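Local coordinates for Tp0751 (Treponema pallidum, PDB 5JK2), which probably acts as an adhesin that attaches the syphilis spirochaete to extracellular matrix components and mediates its interactions with host cells, at residues T121-V133 and G142-Y154. The protein carries 1 engineered substitution. Sequence-based numbering, arbitrary orientation.
Sequences TFESHAVIHVRAV and GSTSMWDGQYTRY. Engineered in segment 121-133: A126 (natural residue Glu).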
loop_
_atom_site.group_PDB
_atom_site.type_symbol
_atom_site.label_atom_id
_atom_site.label_comp_id
_atom_site.label_asym_id
_atom_site.label_seq_id
_atom_site.Cartn_x
_atom_site.Cartn_y
_atom_site.Cartn_z
ATOM N N THR A 121 -0.004 -4.191 -6.148
ATOM C CA THR A 121 0.745 -4.621 -7.323
ATOM C C THR A 121 1.458 -3.434 -7.954
ATOM O O THR A 121 0.823 -2.514 -8.468
ATOM C CB THR A 121 -0.173 -5.280 -8.370
ATOM O OG1 THR A 121 -0.912 -6.344 -7.760
ATOM C CG2 THR A 121 0.642 -5.833 -9.534
ATOM N N PHE A 122 2.785 -3.464 -7.904
ATOM C CA PHE A 122 3.603 -2.408 -8.482
ATOM C C PHE A 122 3.597 -2.439 -10.003
ATOM O O PHE A 122 3.652 -3.506 -10.614
ATOM C CB PHE A 122 5.044 -2.523 -7.993
ATOM C CG PHE A 122 5.293 -1.878 -6.664
ATOM C CD1 PHE A 122 5.085 -2.575 -5.488
ATOM C CD2 PHE A 122 5.759 -0.578 -6.593
ATOM C CE1 PHE A 122 5.328 -1.979 -4.268
ATOM C CE2 PHE A 122 6.001 0.019 -5.381
ATOM C CZ PHE A 122 5.788 -0.682 -4.216
ATOM N N GLU A 123 3.536 -1.254 -10.601
ATOM C CA GLU A 123 3.670 -1.098 -12.043
ATOM C C GLU A 123 4.971 -0.358 -12.312
ATOM O O GLU A 123 5.654 -0.602 -13.305
ATOM C CB GLU A 123 2.478 -0.336 -12.632
ATOM C CG GLU A 123 1.127 -0.730 -12.038
ATOM C CD GLU A 123 -0.030 0.017 -12.674
ATOM O OE1 GLU A 123 -1.153 -0.048 -12.132
ATOM O OE2 GLU A 123 0.185 0.669 -13.717
ATOM N N SER A 124 5.304 0.551 -11.402
ATOM C CA SER A 124 6.549 1.300 -11.463
ATOM C C SER A 124 6.951 1.652 -10.044
ATOM O O SER A 124 6.250 1.308 -9.096
ATOM C CB SER A 124 6.395 2.565 -12.305
ATOM O OG SER A 124 5.732 2.287 -13.525
ATOM N N HIS A 125 8.070 2.347 -9.894
ATOM C CA HIS A 125 8.560 2.675 -8.565
ATOM C C HIS A 125 7.615 3.646 -7.856
ATOM O O HIS A 125 7.601 3.717 -6.627
ATOM C CB HIS A 125 9.973 3.264 -8.643
ATOM C CG HIS A 125 10.008 4.726 -8.960
ATOM N ND1 HIS A 125 9.874 5.699 -7.992
ATOM C CD2 HIS A 125 10.169 5.382 -10.132
ATOM C CE1 HIS A 125 9.948 6.892 -8.557
ATOM N NE2 HIS A 125 10.127 6.727 -9.855
ATOM N N ALA A 126 6.820 4.380 -8.632
ATOM C CA ALA A 126 5.883 5.353 -8.074
ATOM C C ALA A 126 4.482 5.162 -8.641
ATOM O O ALA A 126 3.681 6.098 -8.675
ATOM C CB ALA A 126 6.366 6.762 -8.343
ATOM N N VAL A 127 4.199 3.941 -9.085
ATOM C CA VAL A 127 2.896 3.594 -9.634
ATOM C C VAL A 127 2.521 2.177 -9.214
ATOM O O VAL A 127 3.245 1.225 -9.502
ATOM C CB VAL A 127 2.881 3.696 -11.172
ATOM C CG1 VAL A 127 1.506 3.348 -11.718
ATOM C CG2 VAL A 127 3.297 5.091 -11.623
ATOM N N ILE A 128 1.388 2.052 -8.529
ATOM C CA ILE A 128 0.901 0.759 -8.060
ATOM C C ILE A 128 -0.558 0.559 -8.451
ATOM O O ILE A 128 -1.191 1.456 -9.011
ATOM C CB ILE A 128 1.029 0.623 -6.521
ATOM C CG1 ILE A 128 0.188 1.692 -5.810
ATOM C CG2 ILE A 128 2.481 0.733 -6.098
ATOM C CD1 ILE A 128 -0.031 1.435 -4.335
ATOM N N HIS A 129 -1.088 -0.621 -8.146
ATOM C CA HIS A 129 -2.517 -0.871 -8.252
ATOM C C HIS A 129 -2.957 -1.677 -7.037
ATOM O O HIS A 129 -2.378 -2.721 -6.734
ATOM C CB HIS A 129 -2.867 -1.610 -9.543
ATOM C CG HIS A 129 -4.326 -1.566 -9.879
ATOM N ND1 HIS A 129 -4.832 -0.800 -10.909
ATOM C CD2 HIS A 129 -5.391 -2.175 -9.305
ATOM C CE1 HIS A 129 -6.145 -0.950 -10.961
ATOM N NE2 HIS A 129 -6.509 -1.778 -9.998
ATOM N N VAL A 130 -3.974 -1.180 -6.341
ATOM C CA VAL A 130 -4.395 -1.764 -5.074
ATOM C C VAL A 130 -5.751 -2.454 -5.172
ATOM O O VAL A 130 -6.665 -1.968 -5.837
ATOM C CB VAL A 130 -4.474 -0.694 -3.965
ATOM C CG1 VAL A 130 -4.821 -1.334 -2.623
ATOM C CG2 VAL A 130 -3.161 0.065 -3.863
ATOM N N ARG A 131 -5.857 -3.593 -4.496
ATOM C CA ARG A 131 -7.117 -4.293 -4.312
ATOM C C ARG A 131 -7.272 -4.530 -2.818
ATOM O O ARG A 131 -6.360 -5.037 -2.168
ATOM C CB ARG A 131 -7.140 -5.607 -5.108
ATOM C CG ARG A 131 -8.119 -6.681 -4.619
ATOM C CD ARG A 131 -9.559 -6.405 -5.041
ATOM N NE ARG A 131 -10.450 -7.502 -4.653
ATOM C CZ ARG A 131 -11.731 -7.600 -5.000
ATOM N NH1 ARG A 131 -12.300 -6.668 -5.754
ATOM N NH2 ARG A 131 -12.445 -8.639 -4.592
ATOM N N ALA A 132 -8.424 -4.145 -2.279
ATOM C CA ALA A 132 -8.674 -4.254 -0.848
ATOM C C ALA A 132 -9.878 -5.147 -0.578
ATOM O O ALA A 132 -10.833 -5.166 -1.352
ATOM C CB ALA A 132 -8.887 -2.877 -0.243
ATOM N N VAL A 133 -9.815 -5.890 0.521
ATOM C CA VAL A 133 -10.886 -6.799 0.903
ATOM C C VAL A 133 -11.045 -6.816 2.414
ATOM O O VAL A 133 -10.116 -7.170 3.138
ATOM C CB VAL A 133 -10.617 -8.233 0.405
ATOM C CG1 VAL A 133 -11.669 -9.202 0.942
ATOM C CG2 VAL A 133 -10.575 -8.262 -1.111
ATOM N N GLY A 142 -15.577 -9.847 0.187
ATOM C CA GLY A 142 -14.751 -9.191 -0.817
ATOM C C GLY A 142 -15.455 -8.731 -2.082
ATOM O O GLY A 142 -15.198 -9.251 -3.170
ATOM N N SER A 143 -16.360 -7.764 -1.944
ATOM C CA SER A 143 -16.842 -7.004 -3.103
ATOM C C SER A 143 -15.799 -5.915 -3.438
ATOM O O SER A 143 -14.759 -5.832 -2.780
ATOM C CB SER A 143 -18.235 -6.389 -2.857
ATOM O OG SER A 143 -18.277 -5.502 -1.756
ATOM N N THR A 144 -16.054 -5.112 -4.473
ATOM C CA THR A 144 -15.164 -3.997 -4.824
ATOM C C THR A 144 -15.099 -2.991 -3.682
ATOM O O THR A 144 -16.105 -2.732 -3.019
ATOM C CB THR A 144 -15.620 -3.259 -6.107
ATOM O OG1 THR A 144 -14.618 -2.311 -6.498
ATOM C CG2 THR A 144 -16.935 -2.525 -5.872
ATOM N N SER A 145 -13.920 -2.415 -3.471
ATOM C CA SER A 145 -13.706 -1.470 -2.381
ATOM C C SER A 145 -13.544 -0.053 -2.907
ATOM O O SER A 145 -13.267 0.152 -4.087
ATOM C CB SER A 145 -12.474 -1.871 -1.569
ATOM O OG SER A 145 -12.201 -0.924 -0.553
ATOM N N MET A 146 -13.726 0.923 -2.023
ATOM C CA MET A 146 -13.507 2.319 -2.374
ATOM C C MET A 146 -12.018 2.589 -2.546
ATOM O O MET A 146 -11.617 3.575 -3.162
ATOM C CB MET A 146 -14.089 3.245 -1.302
ATOM C CG MET A 146 -13.410 3.132 0.056
ATOM S SD MET A 146 -14.202 4.122 1.336
ATOM C CE MET A 146 -14.191 5.735 0.582
ATOM N N TRP A 147 -11.204 1.696 -1.992
ATOM C CA TRP A 147 -9.755 1.833 -2.032
ATOM C C TRP A 147 -9.158 1.181 -3.275
ATOM O O TRP A 147 -8.021 1.468 -3.644
ATOM C CB TRP A 147 -9.139 1.222 -0.771
ATOM C CG TRP A 147 -9.782 1.711 0.491
ATOM C CD1 TRP A 147 -10.554 0.988 1.350
ATOM C CD2 TRP A 147 -9.723 3.038 1.025
ATOM N NE1 TRP A 147 -10.972 1.780 2.391
ATOM C CE2 TRP A 147 -10.475 3.043 2.214
ATOM C CE3 TRP A 147 -9.102 4.220 0.615
ATOM C CZ2 TRP A 147 -10.626 4.184 2.994
ATOM C CZ3 TRP A 147 -9.251 5.350 1.394
ATOM C CH2 TRP A 147 -10.006 5.324 2.568
ATOM N N ASP A 148 -9.926 0.303 -3.915
ATOM C CA ASP A 148 -9.495 -0.329 -5.157
ATOM C C ASP A 148 -9.205 0.713 -6.223
ATOM O O ASP A 148 -9.979 1.650 -6.412
ATOM C CB ASP A 148 -10.556 -1.303 -5.672
ATOM C CG ASP A 148 -10.544 -2.625 -4.938
ATOM O OD1 ASP A 148 -10.013 -2.679 -3.811
ATOM O OD2 ASP A 148 -11.071 -3.612 -5.492
ATOM N N GLY A 149 -8.085 0.546 -6.918
ATOM C CA GLY A 149 -7.731 1.427 -8.014
ATOM C C GLY A 149 -6.240 1.652 -8.131
ATOM O O GLY A 149 -5.448 1.057 -7.402
ATOM N N GLN A 150 -5.863 2.523 -9.060
ATOM C CA GLN A 150 -4.467 2.847 -9.292
ATOM C C GLN A 150 -4.040 3.982 -8.369
ATOM O O GLN A 150 -4.812 4.909 -8.127
ATOM C CB GLN A 150 -4.249 3.237 -10.754
ATOM C CG GLN A 150 -2.793 3.362 -11.155
ATOM C CD GLN A 150 -2.617 4.014 -12.509
ATOM O OE1 GLN A 150 -3.547 4.608 -13.053
ATOM N NE2 GLN A 150 -1.419 3.905 -13.061
ATOM N N TYR A 151 -2.818 3.898 -7.854
ATOM C CA TYR A 151 -2.259 4.951 -7.013
ATOM C C TYR A 151 -0.925 5.427 -7.562
ATOM O O TYR A 151 -0.254 4.712 -8.304
ATOM C CB TYR A 151 -2.075 4.464 -5.575
ATOM C CG TYR A 151 -3.362 4.245 -4.826
ATOM C CD1 TYR A 151 -4.115 3.098 -5.024
ATOM C CD2 TYR A 151 -3.822 5.183 -3.914
ATOM C CE1 TYR A 151 -5.295 2.893 -4.340
ATOM C CE2 TYR A 151 -4.999 4.987 -3.224
ATOM C CZ TYR A 151 -5.733 3.841 -3.439
ATOM O OH TYR A 151 -6.909 3.650 -2.750
ATOM N N THR A 152 -0.548 6.643 -7.183
ATOM C CA THR A 152 0.752 7.195 -7.528
ATOM C C THR A 152 1.338 7.873 -6.303
ATOM O O THR A 152 0.648 8.621 -5.616
ATOM C CB THR A 152 0.661 8.209 -8.680
ATOM O OG1 THR A 152 -0.261 9.250 -8.334
ATOM C CG2 THR A 152 0.195 7.531 -9.951
ATOM N N ARG A 153 2.607 7.607 -6.025
ATOM C CA ARG A 153 3.244 8.198 -4.858
ATOM C C ARG A 153 3.429 9.695 -5.054
ATOM O O ARG A 153 3.669 10.159 -6.172
ATOM C CB ARG A 153 4.591 7.532 -4.575
ATOM C CG ARG A 153 5.153 7.840 -3.190
ATOM C CD ARG A 153 6.492 7.169 -2.981
ATOM N NE ARG A 153 6.965 7.287 -1.605
ATOM C CZ ARG A 153 7.627 8.336 -1.123
ATOM N NH1 ARG A 153 8.020 8.344 0.142
ATOM N NH2 ARG A 153 7.896 9.379 -1.900
ATOM N N TYR A 154 3.319 10.447 -3.963
ATOM C CA TYR A 154 3.408 11.899 -4.041
ATOM C C TYR A 154 4.856 12.352 -4.166
ATOM O O TYR A 154 5.742 11.866 -3.460
ATOM C CB TYR A 154 2.766 12.573 -2.822
ATOM C CG TYR A 154 2.848 14.090 -2.890
ATOM C CD1 TYR A 154 1.920 14.829 -3.613
ATOM C CD2 TYR A 154 3.880 14.778 -2.265
ATOM C CE1 TYR A 154 2.010 16.216 -3.691
ATOM C CE2 TYR A 154 3.974 16.158 -2.339
ATOM C CZ TYR A 154 3.040 16.871 -3.050
ATOM O OH TYR A 154 3.149 18.243 -3.113
#
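V130 and D148 mark where strand pairing gives way to side-chain bonding. V130 N donates almost straight (177°) to G149 O, and G149 N returns a bond to V130 O. I128 and Y151 form the next hydrogen-bonded pair, with I128 N to Y151 O at 3.1 Å. Just before G149 the carboxylate of D148 takes over: its OD1 accepts A132 N at 2.6 Å on the syn side, while OD2 meets R131 NH1 in a salt bridge whose hydrogen bond is weak (3.3 Å), guanidinium and carboxylate planes turned 46° apart. R131 bends at chi2 (78°), which turns its far end back across D148; NH2 adds a weak bond to G142 O. On the face with I128 and V130, V130 CG2 lies 3.4 Å from Y151 CD1, and I128 CG1 packs on Y151 CB. These are the last two strands of the eight-stranded antiparallel barrel, a non-canonical lipocalin fold, and strand 149-153 closes it against strand 52-56. On the other face the H129 ring lies over the backbone at G149, whose O sits 3.7 Å above the ring centre, and the extended Q150 side chain brings NE2 to V127 CG1. Y151 OH donates to W147 O at 2.6 Å, tying its ring to the preceding loop, and also bonds Q56 NE2 of strand 52-56. In that loop S145 OG accepts W147 N in an ST turn just before D148, and F81 meets the W147 ring edge-to-face.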